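Local coordinates for protein DNA polymerase III, beta chain (Streptococcus pneumoniae, PDB 2AWA) that probably forms a ring-shaped head-to-tail homodimer around DNA that tethers DNA polymerases and other proteins to it, giving them processivity, at residues S92-V97 and I116-G121; F211-P216 and I236-N241; L267-F272 and P368-P373; Q285-A290 and V311-H316. All coordinates share one frame; numbering follows the deposited sequence.

Contacts 1 and 4 are the buried ones. Each packs a helix on an antiparallel sheet, one in the N-terminal and one in the C-terminal domain, and each lies where the second subunit comes close. Their centres are about 53 Å apart. Contact 2 is at the surface of the central domain, where strands of two different sheets meet through stacked rings. Contact 3 is partly buried and lays a loop on a strand. Contacts 2 and 3 reach the same nine-stranded sheet. Contact 4 is nested in the chain loop that contact 3 closes. All four rest on packing: methyl groups in contacts 1 and 4, aromatic stacking in contact 2, a proline and a phenylalanine on a threonine in contact 3.

Contact 1: S92-V97 and I116-G121; sequences SFFINV and IVLTSG
Helix 91-100 packs against strand 115-120 of the N-terminal domain, and the contact is a small apolar patch of its helix-on-sheet core. Phe94 and Val97, one turn apart on the helix, both touch Leu118. The backbones stay well apart, with Val97 CA 9.1 Å from Leu118 CA, and side chains fill the gap. The centre of the patch is one methyl group. Leu118 CD1 is 3.8 Å from Phe94 CE1 and reaches that ring at its edge, near the ring plane. The same methyl lies 3.8 Å from Val97 CG1. The second branch, Leu118 CD2, is slightly farther from Phe94 CE1, at 4.1 Å. Leu118 CG stands anti to its carbonyl carbon (chi1 -62°), and from there both methyls extend to the helix. The Phe94 CB does not head straight for the strand. With CG anti to the backbone N (chi1 175°), the ring swings over to the leucine. The two branches of Val97 do different jobs. CG1 meets the strand, while CG2 sits over one face of the Phe93 ring, 4.0 Å above its plane and displaced to the rim. Leu118 also touches Leu106, Phe108 and Leu127 on the neighbouring strands, and Phe94 touches Leu27 of helix 20-31. Phe93 and Val97 further pack on Val320 and Leu292 of the second subunit, so the core patch borders the dimer interface. A helix laid by its apolar side on an antiparallel sheet is the basic packing of the DNA polymerase III beta subunit fold.

Contact 2: F211-P216 and I236-N241; sequences FDVVIP and IFFANN
Asp212 OD1 is hydrogen-bonded to His178 NE2 on the side of strand 211-216 turned from Phe238, while on the other side the Phe211 and Phe238 rings meet in a contact without polar bonds. The two phenyl rings form an offset stack. Their centroids are 4.3 Å apart and their planes are inclined by 23°. The overlap is uneven. Phe238 CZ lies over the centre of the Phe211 ring, 3.5 Å above its plane. In return, Phe211 CG lies over the rim of the Phe238 ring. The closest pair is Phe211 CD2 and Phe238 CE2, at 3.6 Å. The shift also brings Phe211 CB above the Phe238 face as a CH-pi contact, 4.2 Å from the ring centroid and only 5° off the normal. In Phe211, CG sits between the backbone N and the carbonyl carbon (chi1 53°), a crowded position that lays the ring against the face of its partner.

Strand 211-216 is the outermost strand, within the chain, of a nine-stranded antiparallel sheet. Strand 233-238 belongs to an eight-stranded one. The contact lies at the surface of the central domain and joins a sheet that continues into the C-terminal domain to one that continues into the N-terminal domain. Val213 lies two residues on from Phe211, and its CB points the same way, toward the other segment. Val213 CG1 comes within 3.8 Å of Phe238 CD1, and Val213 CG2 within 4.0 Å of Phe238 CE1. This side chain crosses that of Phe238 at about a right angle. Leu147 of strand 147-150 touches both Phe211 and Phe238, and Leu181 of the adjoining strand packs on Phe211.

Contact 3: L267-F272 and P368-P373; sequences LIPTDF and PFTLVP
This is a loop-on-strand packing contact in the C-terminal domain: Pro269 and Phe272 of the loop before strand 274-279 rest on Thr370 of strand 369-373. The nearest backbones are Pro269 and Thr370, with CA atoms 7.8 Å apart. Pro269 CD meets Thr370 CG2 at 3.9 Å. Farther along its ring, Pro269 CG lies 4.2 Å from the carbonyl O of Pro368, a loose contact. Phe272 comes with the far end of its ring. Its CZ is 3.6 Å from Thr370 OG1 and 3.9 Å from Thr370 CG2, and the hydroxyl stands oblique to the ring. Strand 369-373 runs inside a nine-stranded antiparallel sheet, between strands 357-362 and 379-384. The loop lies over one face of this sheet. The other face takes the neighbours of Thr370 in the strand: Leu371 touches helix 343-351 there, and Phe369 meets Phe341 edge-to-face. In Thr370, OG1 sits between the backbone N and the carbonyl carbon (chi1 60°), which leaves CG2 beside the backbone N, where it meets both Pro269 CD and Phe272 CZ. Ile363 touches both Pro269 and Phe272, and Leu383 packs on Pro269 and Thr370.

Contact 4: Q285-A290 and V311-H316; sequences QSMERA and VSAHVH
Ala290, Val315 and Ala313 bury the largest areas here, where helix 280-294 packs on strand 310-317 in the C-terminal domain, a helix-on-sheet layer of the DNA polymerase III beta subunit fold. The small residues let the two elements come close. Ala290 CA is 6.3 Å from Val315 CA. Val315 carries this end with a single branch. Its CG2 lies 3.5 Å from the carbonyl O of Ala290 and 3.9 Å from Ala290 CB, so one methyl rests on both backbone and side chain. CG1 of Val315 is anti to its backbone N (chi1 177°), and this places CG2 beside that N, where it reaches the helix. Ala290 also touches Val302 of the adjacent strand 302-307, and Val315 touches Leu293 and Ser294 further along the helix.

Ala313 points its CB at the helix one turn earlier and meets Met287, which is present as selenomethionine. The Met287 CB points away from the strand, but the chain bends at chi2 (-52°) and chi3 (97°) and brings the terminal methyl back. Ile327 touches both Met287 and Ala313. Arg289 lies outside this apolar patch. Its NE forms a salt bridge with Glu325 OE1, and its NH1 bonds to the backbone O of Ser100 of the second subunit, so the helix also takes part in the dimer interface. On the side of the strand turned from the helix, Ser312 OG and His314 NE2 are hydrogen-bonded at 2.9 Å. Between helix and strand, the Met287 methyl CE ends 4.0 Å from Ala313 CB.

Contact 1: S92-V97 and I116-G121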
loop_
_atom_site.group_PDB
_atom_site.type_symbol
_atom_site.label_atom_id
_atom_site.label_comp_id
_atom_site.label_asym_id
_atom_site.label_seq_id
_atom_site.Cartn_x
_atom_site.Cartn_y
_atom_site.Cartn_z
ATOM N N SER B 92 -4.542 18.503 -5.211
ATOM C CA SER B 92 -4.650 17.463 -4.168
ATOM C C SER B 92 -5.678 17.819 -3.123
ATOM O O SER B 92 -6.612 17.059 -2.876
ATOM C CB SER B 92 -3.328 17.241 -3.466
ATOM O OG SER B 92 -2.484 16.492 -4.289
ATOM N N PHE B 93 -5.506 18.989 -2.519
ATOM C CA PHE B 93 -6.386 19.417 -1.453
ATOM C C PHE B 93 -7.851 19.452 -1.918
ATOM O O PHE B 93 -8.719 18.849 -1.296
ATOM C CB PHE B 93 -5.947 20.777 -0.929
ATOM C CG PHE B 93 -6.607 21.154 0.336
ATOM C CD1 PHE B 93 -6.425 20.387 1.468
ATOM C CD2 PHE B 93 -7.422 22.262 0.411
ATOM C CE1 PHE B 93 -7.047 20.707 2.653
ATOM C CE2 PHE B 93 -8.045 22.586 1.600
ATOM C CZ PHE B 93 -7.850 21.801 2.722
ATOM N N PHE B 94 -8.106 20.136 -3.031
ATOM C CA PHE B 94 -9.451 20.310 -3.544
ATOM C C PHE B 94 -10.098 18.965 -3.719
ATOM O O PHE B 94 -11.215 18.724 -3.222
ATOM C CB PHE B 94 -9.418 21.045 -4.889
ATOM C CG PHE B 94 -10.758 21.170 -5.549
ATOM C CD1 PHE B 94 -11.836 21.717 -4.870
ATOM C CD2 PHE B 94 -10.937 20.763 -6.865
ATOM C CE1 PHE B 94 -13.078 21.849 -5.492
ATOM C CE2 PHE B 94 -12.169 20.904 -7.504
ATOM C CZ PHE B 94 -13.240 21.437 -6.815
ATOM N N ILE B 95 -9.377 18.083 -4.403
ATOM C CA ILE B 95 -9.855 16.726 -4.651
ATOM C C ILE B 95 -10.182 15.976 -3.373
ATOM O O ILE B 95 -11.239 15.364 -3.291
ATOM C CB ILE B 95 -8.889 15.917 -5.527
ATOM C CG1 ILE B 95 -8.967 16.467 -6.956
ATOM C CG2 ILE B 95 -9.262 14.435 -5.503
ATOM C CD1 ILE B 95 -7.952 15.900 -7.942
ATOM N N ASN B 96 -9.297 16.034 -2.382
ATOM C CA ASN B 96 -9.608 15.470 -1.067
ATOM C C ASN B 96 -10.881 16.018 -0.447
ATOM O O ASN B 96 -11.625 15.283 0.197
ATOM C CB ASN B 96 -8.473 15.723 -0.068
ATOM C CG ASN B 96 -7.346 14.781 -0.246
ATOM O OD1 ASN B 96 -7.557 13.591 -0.437
ATOM N ND2 ASN B 96 -6.132 15.294 -0.185
ATOM N N VAL B 97 -11.104 17.316 -0.604
ATOM C CA VAL B 97 -12.228 17.961 0.037
ATOM C C VAL B 97 -13.519 17.507 -0.626
ATOM O O VAL B 97 -14.452 17.109 0.061
ATOM C CB VAL B 97 -12.091 19.500 -0.007
ATOM C CG1 VAL B 97 -13.449 20.192 0.219
ATOM C CG2 VAL B 97 -11.076 19.950 1.008
ATOM N N ILE B 116 -13.891 29.863 -3.509
ATOM C CA ILE B 116 -14.946 28.975 -3.944
ATOM C C ILE B 116 -15.598 28.410 -2.694
ATOM O O ILE B 116 -14.918 27.916 -1.810
ATOM C CB ILE B 116 -14.381 27.849 -4.835
ATOM C CG1 ILE B 116 -14.005 28.409 -6.217
ATOM C CG2 ILE B 116 -15.383 26.715 -4.975
ATOM N N VAL B 117 -16.915 28.517 -2.624
ATOM C CA VAL B 117 -17.706 27.916 -1.558
ATOM C C VAL B 117 -18.253 26.625 -2.120
ATOM O O VAL B 117 -18.850 26.633 -3.192
ATOM C CB VAL B 117 -18.897 28.822 -1.140
ATOM C CG1 VAL B 117 -19.684 28.193 -0.028
ATOM C CG2 VAL B 117 -18.408 30.203 -0.699
ATOM N N LEU B 118 -18.054 25.523 -1.396
ATOM C CA LEU B 118 -18.590 24.219 -1.786
ATOM C C LEU B 118 -19.710 23.832 -0.839
ATOM O O LEU B 118 -19.463 23.511 0.305
ATOM C CB LEU B 118 -17.494 23.150 -1.747
ATOM C CG LEU B 118 -16.316 23.365 -2.704
ATOM C CD1 LEU B 118 -15.149 22.476 -2.340
ATOM C CD2 LEU B 118 -16.717 23.135 -4.142
ATOM N N THR B 119 -20.948 23.854 -1.312
ATOM C CA THR B 119 -22.067 23.422 -0.478
ATOM C C THR B 119 -22.522 22.032 -0.903
ATOM O O THR B 119 -22.752 21.769 -2.091
ATOM C CB THR B 119 -23.242 24.410 -0.522
ATOM O OG1 THR B 119 -22.742 25.746 -0.379
ATOM C CG2 THR B 119 -24.234 24.116 0.610
ATOM N N SER B 120 -22.624 21.149 0.083
ATOM C CA SER B 120 -23.032 19.782 -0.129
ATOM C C SER B 120 -23.743 19.325 1.127
ATOM O O SER B 120 -23.109 18.990 2.121
ATOM C CB SER B 120 -21.817 18.915 -0.389
ATOM O OG SER B 120 -22.174 17.555 -0.443
ATOM N N GLY B 121 -25.064 19.318 1.080
ATOM C CA GLY B 121 -25.866 19.014 2.238
ATOM C C GLY B 121 -25.846 20.171 3.213
ATOM O O GLY B 121 -26.014 21.326 2.826
#

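Contact 2: F211-P216 and I236-N241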
loop_
_atom_site.group_PDB
_atom_site.type_symbol
_atom_site.label_atom_id
_atom_site.label_comp_id
_atom_site.label_asym_id
_atom_site.label_seq_id
_atom_site.Cartn_x
_atom_site.Cartn_y
_atom_site.Cartn_z
ATOM N N PHE B 211 4.469 8.340 -40.124
ATOM C CA PHE B 211 5.099 9.177 -39.106
ATOM C C PHE B 211 6.271 8.458 -38.487
ATOM O O PHE B 211 6.453 7.259 -38.698
ATOM C CB PHE B 211 4.101 9.572 -38.023
ATOM C CG PHE B 211 3.395 8.418 -37.421
ATOM C CD1 PHE B 211 3.968 7.696 -36.376
ATOM C CD2 PHE B 211 2.160 8.029 -37.892
ATOM C CE1 PHE B 211 3.299 6.609 -35.826
ATOM C CE2 PHE B 211 1.496 6.929 -37.337
ATOM C CZ PHE B 211 2.068 6.226 -36.314
ATOM N N ASP B 212 7.057 9.200 -37.712
ATOM C CA ASP B 212 8.224 8.650 -37.031
ATOM C C ASP B 212 8.447 9.485 -35.779
ATOM O O ASP B 212 8.949 10.587 -35.850
ATOM C CB ASP B 212 9.443 8.705 -37.971
ATOM C CG ASP B 212 10.642 7.898 -37.452
ATOM O OD1 ASP B 212 10.870 7.845 -36.226
ATOM O OD2 ASP B 212 11.366 7.317 -38.297
ATOM N N VAL B 213 8.048 8.966 -34.630
ATOM C CA VAL B 213 8.109 9.740 -33.395
ATOM C C VAL B 213 8.718 8.922 -32.265
ATOM O O VAL B 213 8.813 7.696 -32.342
ATOM C CB VAL B 213 6.710 10.263 -32.990
ATOM C CG1 VAL B 213 6.143 11.179 -34.091
ATOM C CG2 VAL B 213 5.748 9.123 -32.736
ATOM N N VAL B 214 9.154 9.612 -31.223
ATOM C CA VAL B 214 9.609 8.959 -30.010
ATOM C C VAL B 214 8.822 9.541 -28.854
ATOM O O VAL B 214 8.856 10.764 -28.630
ATOM C CB VAL B 214 11.127 9.134 -29.781
ATOM C CG1 VAL B 214 11.574 8.358 -28.551
ATOM C CG2 VAL B 214 11.906 8.640 -30.977
ATOM N N ILE B 215 8.119 8.674 -28.121
ATOM C CA ILE B 215 7.212 9.124 -27.085
ATOM C C ILE B 215 7.725 8.722 -25.705
ATOM O O ILE B 215 7.927 7.557 -25.454
ATOM C CB ILE B 215 5.804 8.530 -27.292
ATOM C CG1 ILE B 215 5.307 8.797 -28.715
ATOM C CG2 ILE B 215 4.810 9.109 -26.277
ATOM C CD1 ILE B 215 4.116 7.943 -29.110
ATOM N N PRO B 216 7.897 9.679 -24.784
ATOM C CA PRO B 216 8.398 9.257 -23.463
ATOM C C PRO B 216 7.615 8.094 -22.889
ATOM O O PRO B 216 6.410 8.066 -23.006
ATOM C CB PRO B 216 8.213 10.517 -22.601
ATOM C CG PRO B 216 8.283 11.645 -23.581
ATOM C CD PRO B 216 7.681 11.135 -24.853
ATOM N N ILE B 236 -5.389 10.466 -32.847
ATOM C CA ILE B 236 -4.016 10.913 -32.604
ATOM C C ILE B 236 -3.611 11.976 -33.602
ATOM O O ILE B 236 -3.850 11.841 -34.810
ATOM C CB ILE B 236 -3.019 9.735 -32.633
ATOM C CG1 ILE B 236 -3.561 8.567 -31.801
ATOM C CG2 ILE B 236 -1.642 10.158 -32.048
ATOM C CD1 ILE B 236 -2.554 7.438 -31.547
ATOM N N PHE B 237 -3.050 13.072 -33.109
ATOM C CA PHE B 237 -2.586 14.143 -34.009
ATOM C C PHE B 237 -1.113 14.371 -33.745
ATOM O O PHE B 237 -0.684 14.324 -32.600
ATOM C CB PHE B 237 -3.378 15.442 -33.814
ATOM C CG PHE B 237 -4.844 15.303 -34.099
ATOM C CD1 PHE B 237 -5.662 14.638 -33.209
ATOM C CD2 PHE B 237 -5.406 15.833 -35.264
ATOM C CE1 PHE B 237 -7.003 14.477 -33.443
ATOM C CE2 PHE B 237 -6.751 15.687 -35.522
ATOM C CZ PHE B 237 -7.565 15.013 -34.611
ATOM N N PHE B 238 -0.348 14.615 -34.813
ATOM C CA PHE B 238 1.111 14.732 -34.740
ATOM C C PHE B 238 1.579 16.153 -35.008
ATOM O O PHE B 238 1.121 16.795 -35.930
ATOM C CB PHE B 238 1.754 13.785 -35.756
ATOM C CG PHE B 238 1.585 12.325 -35.413
ATOM C CD1 PHE B 238 2.412 11.718 -34.482
ATOM C CD2 PHE B 238 0.576 11.578 -35.986
ATOM C CE1 PHE B 238 2.237 10.373 -34.138
ATOM C CE2 PHE B 238 0.406 10.261 -35.671
ATOM C CZ PHE B 238 1.234 9.646 -34.746
ATOM N N ALA B 239 2.482 16.645 -34.170
ATOM C CA ALA B 239 3.348 17.777 -34.520
ATOM C C ALA B 239 4.802 17.342 -34.296
ATOM O O ALA B 239 5.059 16.203 -33.860
ATOM C CB ALA B 239 3.015 19.010 -33.686
ATOM N N ASN B 240 5.745 18.234 -34.602
ATOM C CA ASN B 240 7.171 17.929 -34.452
ATOM C C ASN B 240 7.559 17.868 -32.983
ATOM O O ASN B 240 8.335 17.019 -32.567
ATOM C CB ASN B 240 8.031 18.973 -35.182
ATOM N N ASN B 241 6.980 18.772 -32.205
ATOM C CA ASN B 241 7.326 18.947 -30.795
ATOM C C ASN B 241 6.491 18.052 -29.876
ATOM O O ASN B 241 6.911 17.721 -28.782
ATOM C CB ASN B 241 7.152 20.437 -30.400
ATOM C CG ASN B 241 5.864 21.070 -30.971
#

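Contact 3: L267-F272 and P368-P373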
loop_
_atom_site.group_PDB
_atom_site.type_symbol
_atom_site.label_atom_id
_atom_site.label_comp_id
_atom_site.label_asym_id
_atom_site.label_seq_id
_atom_site.Cartn_x
_atom_site.Cartn_y
_atom_site.Cartn_z
ATOM N N LEU B 267 20.198 -4.948 -34.829
ATOM C CA LEU B 267 20.475 -5.575 -33.536
ATOM C C LEU B 267 19.926 -6.978 -33.396
ATOM O O LEU B 267 20.375 -7.719 -32.526
ATOM C CB LEU B 267 19.916 -4.724 -32.404
ATOM C CG LEU B 267 20.453 -3.295 -32.306
ATOM C CD1 LEU B 267 19.960 -2.608 -31.029
ATOM C CD2 LEU B 267 21.968 -3.311 -32.347
ATOM N N ILE B 268 18.977 -7.340 -34.265
ATOM C CA ILE B 268 18.200 -8.565 -34.133
ATOM C C ILE B 268 18.860 -9.687 -34.919
ATOM O O ILE B 268 18.958 -9.591 -36.140
ATOM C CB ILE B 268 16.733 -8.375 -34.657
ATOM C CG1 ILE B 268 16.030 -7.180 -33.992
ATOM C CG2 ILE B 268 15.916 -9.643 -34.433
ATOM N N PRO B 269 19.305 -10.758 -34.240
ATOM C CA PRO B 269 19.878 -11.904 -34.949
ATOM C C PRO B 269 18.840 -12.792 -35.622
ATOM O O PRO B 269 17.670 -12.776 -35.239
ATOM C CB PRO B 269 20.590 -12.696 -33.843
ATOM C CG PRO B 269 20.451 -11.910 -32.598
ATOM C CD PRO B 269 19.326 -10.964 -32.788
ATOM N N THR B 270 19.294 -13.577 -36.598
ATOM C CA THR B 270 18.420 -14.397 -37.458
ATOM C C THR B 270 18.731 -15.907 -37.371
ATOM O O THR B 270 17.809 -16.736 -37.462
ATOM C CB THR B 270 18.523 -13.956 -38.938
ATOM N N ASP B 271 20.017 -16.251 -37.217
ATOM C CA ASP B 271 20.478 -17.647 -37.101
ATOM C C ASP B 271 20.856 -17.987 -35.649
ATOM O O ASP B 271 21.328 -17.138 -34.900
ATOM C CB ASP B 271 21.664 -17.900 -38.050
ATOM N N PHE B 272 20.632 -19.234 -35.255
ATOM C CA PHE B 272 20.781 -19.637 -33.862
ATOM C C PHE B 272 21.362 -21.029 -33.731
ATOM O O PHE B 272 21.209 -21.852 -34.617
ATOM C CB PHE B 272 19.426 -19.560 -33.171
ATOM C CG PHE B 272 18.874 -18.187 -33.131
ATOM C CD1 PHE B 272 19.449 -17.227 -32.315
ATOM C CD2 PHE B 272 17.806 -17.826 -33.936
ATOM C CE1 PHE B 272 18.962 -15.928 -32.286
ATOM C CE2 PHE B 272 17.307 -16.522 -33.916
ATOM C CZ PHE B 272 17.887 -15.575 -33.090
ATOM N N PRO B 368 23.670 -11.375 -27.671
ATOM C CA PRO B 368 22.273 -11.232 -27.268
ATOM C C PRO B 368 21.425 -12.391 -27.696
ATOM O O PRO B 368 21.689 -12.957 -28.743
ATOM C CB PRO B 368 21.843 -9.957 -27.984
ATOM C CG PRO B 368 23.068 -9.155 -28.001
ATOM C CD PRO B 368 24.187 -10.125 -28.246
ATOM N N PHE B 369 20.428 -12.745 -26.887
ATOM C CA PHE B 369 19.497 -13.796 -27.268
ATOM C C PHE B 369 18.057 -13.278 -27.473
ATOM O O PHE B 369 17.723 -12.209 -26.997
ATOM C CB PHE B 369 19.585 -14.957 -26.277
ATOM C CG PHE B 369 19.252 -14.615 -24.867
ATOM C CD1 PHE B 369 17.953 -14.754 -24.393
ATOM C CD2 PHE B 369 20.250 -14.259 -23.966
ATOM C CE1 PHE B 369 17.643 -14.488 -23.031
ATOM C CE2 PHE B 369 19.948 -13.992 -22.599
ATOM C CZ PHE B 369 18.653 -14.105 -22.144
ATOM N N THR B 370 17.222 -14.009 -28.214
ATOM C CA THR B 370 15.854 -13.533 -28.501
ATOM C C THR B 370 14.784 -14.316 -27.738
ATOM O O THR B 370 14.988 -15.471 -27.426
ATOM C CB THR B 370 15.513 -13.628 -29.990
ATOM O OG1 THR B 370 15.607 -14.985 -30.415
ATOM C CG2 THR B 370 16.450 -12.794 -30.807
ATOM N N LEU B 371 13.647 -13.679 -27.453
ATOM C CA LEU B 371 12.487 -14.364 -26.880
ATOM C C LEU B 371 11.234 -13.965 -27.636
ATOM O O LEU B 371 10.960 -12.770 -27.768
ATOM C CB LEU B 371 12.237 -13.969 -25.432
ATOM C CG LEU B 371 13.271 -14.074 -24.335
ATOM C CD1 LEU B 371 14.247 -12.897 -24.370
ATOM C CD2 LEU B 371 12.517 -14.099 -23.035
ATOM N N VAL B 372 10.452 -14.959 -28.059
ATOM C CA VAL B 372 9.152 -14.741 -28.712
ATOM C C VAL B 372 8.082 -15.600 -28.047
ATOM O O VAL B 372 8.392 -16.634 -27.456
ATOM C CB VAL B 372 9.171 -15.104 -30.232
ATOM C CG1 VAL B 372 10.236 -14.304 -30.972
ATOM C CG2 VAL B 372 9.414 -16.582 -30.429
ATOM N N PRO B 373 6.819 -15.175 -28.143
ATOM C CA PRO B 373 5.759 -16.077 -27.738
ATOM C C PRO B 373 5.672 -17.243 -28.703
ATOM O O PRO B 373 5.736 -17.056 -29.926
ATOM C CB PRO B 373 4.494 -15.213 -27.784
ATOM C CG PRO B 373 4.831 -14.039 -28.601
ATOM C CD PRO B 373 6.314 -13.870 -28.588
#

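Contact 4: Q285-A290 and V311-H316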
loop_
_atom_site.group_PDB
_atom_site.type_symbol
_atom_site.label_atom_id
_atom_site.label_comp_id
_atom_site.label_asym_id
_atom_site.label_seq_id
_atom_site.Cartn_x
_atom_site.Cartn_y
_atom_site.Cartn_z
ATOM N N GLN B 285 8.738 -18.066 -12.411
ATOM C CA GLN B 285 8.884 -18.403 -11.002
ATOM C C GLN B 285 10.291 -18.882 -10.706
ATOM O O GLN B 285 10.810 -18.633 -9.625
ATOM C CB GLN B 285 7.839 -19.422 -10.586
ATOM C CG GLN B 285 6.415 -18.840 -10.655
ATOM C CD GLN B 285 5.323 -19.882 -10.566
ATOM O OE1 GLN B 285 5.567 -21.079 -10.673
ATOM N NE2 GLN B 285 4.102 -19.421 -10.379
ATOM N N SER B 286 10.925 -19.533 -11.677
ATOM C CA SER B 286 12.317 -19.963 -11.518
ATOM C C SER B 286 13.282 -18.795 -11.467
ATOM O O SER B 286 14.227 -18.813 -10.699
ATOM C CB SER B 286 12.730 -20.889 -12.653
ATOM O OG SER B 286 12.157 -22.160 -12.465
HETATM N N MSE B 287 13.051 -17.793 -12.313
HETATM C CA MSE B 287 13.888 -16.607 -12.360
HETATM C C MSE B 287 13.765 -15.694 -11.147
HETATM O O MSE B 287 14.731 -15.030 -10.767
HETATM C CB MSE B 287 13.561 -15.832 -13.620
HETATM C CG MSE B 287 13.990 -16.542 -14.869
HETATM SE SE MSE B 287 15.902 -17.097 -14.836
HETATM C CE MSE B 287 15.723 -18.991 -14.255
ATOM N N GLU B 288 12.581 -15.665 -10.544
ATOM C CA GLU B 288 12.327 -14.894 -9.326
ATOM C C GLU B 288 12.994 -15.504 -8.110
ATOM O O GLU B 288 13.436 -14.780 -7.211
ATOM C CB GLU B 288 10.830 -14.774 -9.089
ATOM C CG GLU B 288 10.137 -14.114 -10.272
ATOM C CD GLU B 288 8.929 -13.303 -9.931
ATOM O OE1 GLU B 288 9.015 -12.475 -8.996
ATOM O OE2 GLU B 288 7.904 -13.460 -10.643
ATOM N N ARG B 289 13.051 -16.829 -8.080
ATOM C CA ARG B 289 13.794 -17.546 -7.063
ATOM C C ARG B 289 15.282 -17.258 -7.235
ATOM O O ARG B 289 15.966 -16.842 -6.298
ATOM C CB ARG B 289 13.513 -19.065 -7.147
ATOM C CG ARG B 289 12.379 -19.557 -6.225
ATOM C CD ARG B 289 12.247 -21.100 -6.195
ATOM N NE ARG B 289 11.975 -21.662 -7.520
ATOM C CZ ARG B 289 10.767 -21.840 -8.050
ATOM N NH1 ARG B 289 9.678 -21.504 -7.395
ATOM N NH2 ARG B 289 10.654 -22.340 -9.266
ATOM N N ALA B 290 15.772 -17.483 -8.443
ATOM C CA ALA B 290 17.120 -17.089 -8.812
ATOM C C ALA B 290 17.429 -15.659 -8.365
ATOM O O ALA B 290 18.479 -15.395 -7.809
ATOM C CB ALA B 290 17.298 -17.215 -10.301
ATOM N N VAL B 311 18.173 -28.382 -18.550
ATOM C CA VAL B 311 18.349 -26.958 -18.371
ATOM C C VAL B 311 18.338 -26.701 -16.878
ATOM O O VAL B 311 17.465 -27.222 -16.157
ATOM C CB VAL B 311 17.199 -26.181 -19.040
ATOM C CG1 VAL B 311 17.270 -24.715 -18.705
ATOM C CG2 VAL B 311 17.214 -26.407 -20.552
ATOM N N SER B 312 19.303 -25.925 -16.398
ATOM C CA SER B 312 19.376 -25.663 -14.966
ATOM C C SER B 312 19.845 -24.258 -14.690
ATOM O O SER B 312 20.583 -23.683 -15.496
ATOM C CB SER B 312 20.295 -26.661 -14.302
ATOM O OG SER B 312 21.521 -26.650 -14.964
ATOM N N ALA B 313 19.387 -23.709 -13.565
ATOM C CA ALA B 313 19.739 -22.353 -13.120
ATOM C C ALA B 313 20.603 -22.402 -11.869
ATOM O O ALA B 313 20.327 -23.179 -10.922
ATOM C CB ALA B 313 18.494 -21.545 -12.846
ATOM N N HIS B 314 21.626 -21.542 -11.863
ATOM C CA HIS B 314 22.585 -21.469 -10.776
ATOM C C HIS B 314 22.924 -20.038 -10.397
ATOM O O HIS B 314 23.222 -19.203 -11.254
ATOM C CB HIS B 314 23.855 -22.214 -11.142
ATOM C CG HIS B 314 23.605 -23.566 -11.735
ATOM N ND1 HIS B 314 23.771 -24.731 -11.021
ATOM C CD2 HIS B 314 23.200 -23.934 -12.978
ATOM C CE1 HIS B 314 23.478 -25.761 -11.794
ATOM N NE2 HIS B 314 23.121 -25.305 -12.984
ATOM N N VAL B 315 22.864 -19.778 -9.094
ATOM C CA VAL B 315 23.280 -18.521 -8.520
ATOM C C VAL B 315 24.173 -18.857 -7.352
ATOM O O VAL B 315 23.840 -19.717 -6.544
ATOM C CB VAL B 315 22.075 -17.700 -7.990
ATOM C CG1 VAL B 315 22.558 -16.407 -7.314
ATOM C CG2 VAL B 315 21.063 -17.389 -9.131
ATOM N N HIS B 316 25.301 -18.178 -7.258
ATOM C CA HIS B 316 26.136 -18.291 -6.095
ATOM C C HIS B 316 26.376 -16.937 -5.490
ATOM O O HIS B 316 27.117 -16.149 -6.036
ATOM C CB HIS B 316 27.480 -18.915 -6.427
ATOM C CG HIS B 316 28.338 -19.111 -5.225
ATOM N ND1 HIS B 316 29.215 -18.148 -4.773
ATOM C CD2 HIS B 316 28.436 -20.145 -4.360
ATOM C CE1 HIS B 316 29.834 -18.592 -3.692
ATOM N NE2 HIS B 316 29.382 -19.803 -3.427
#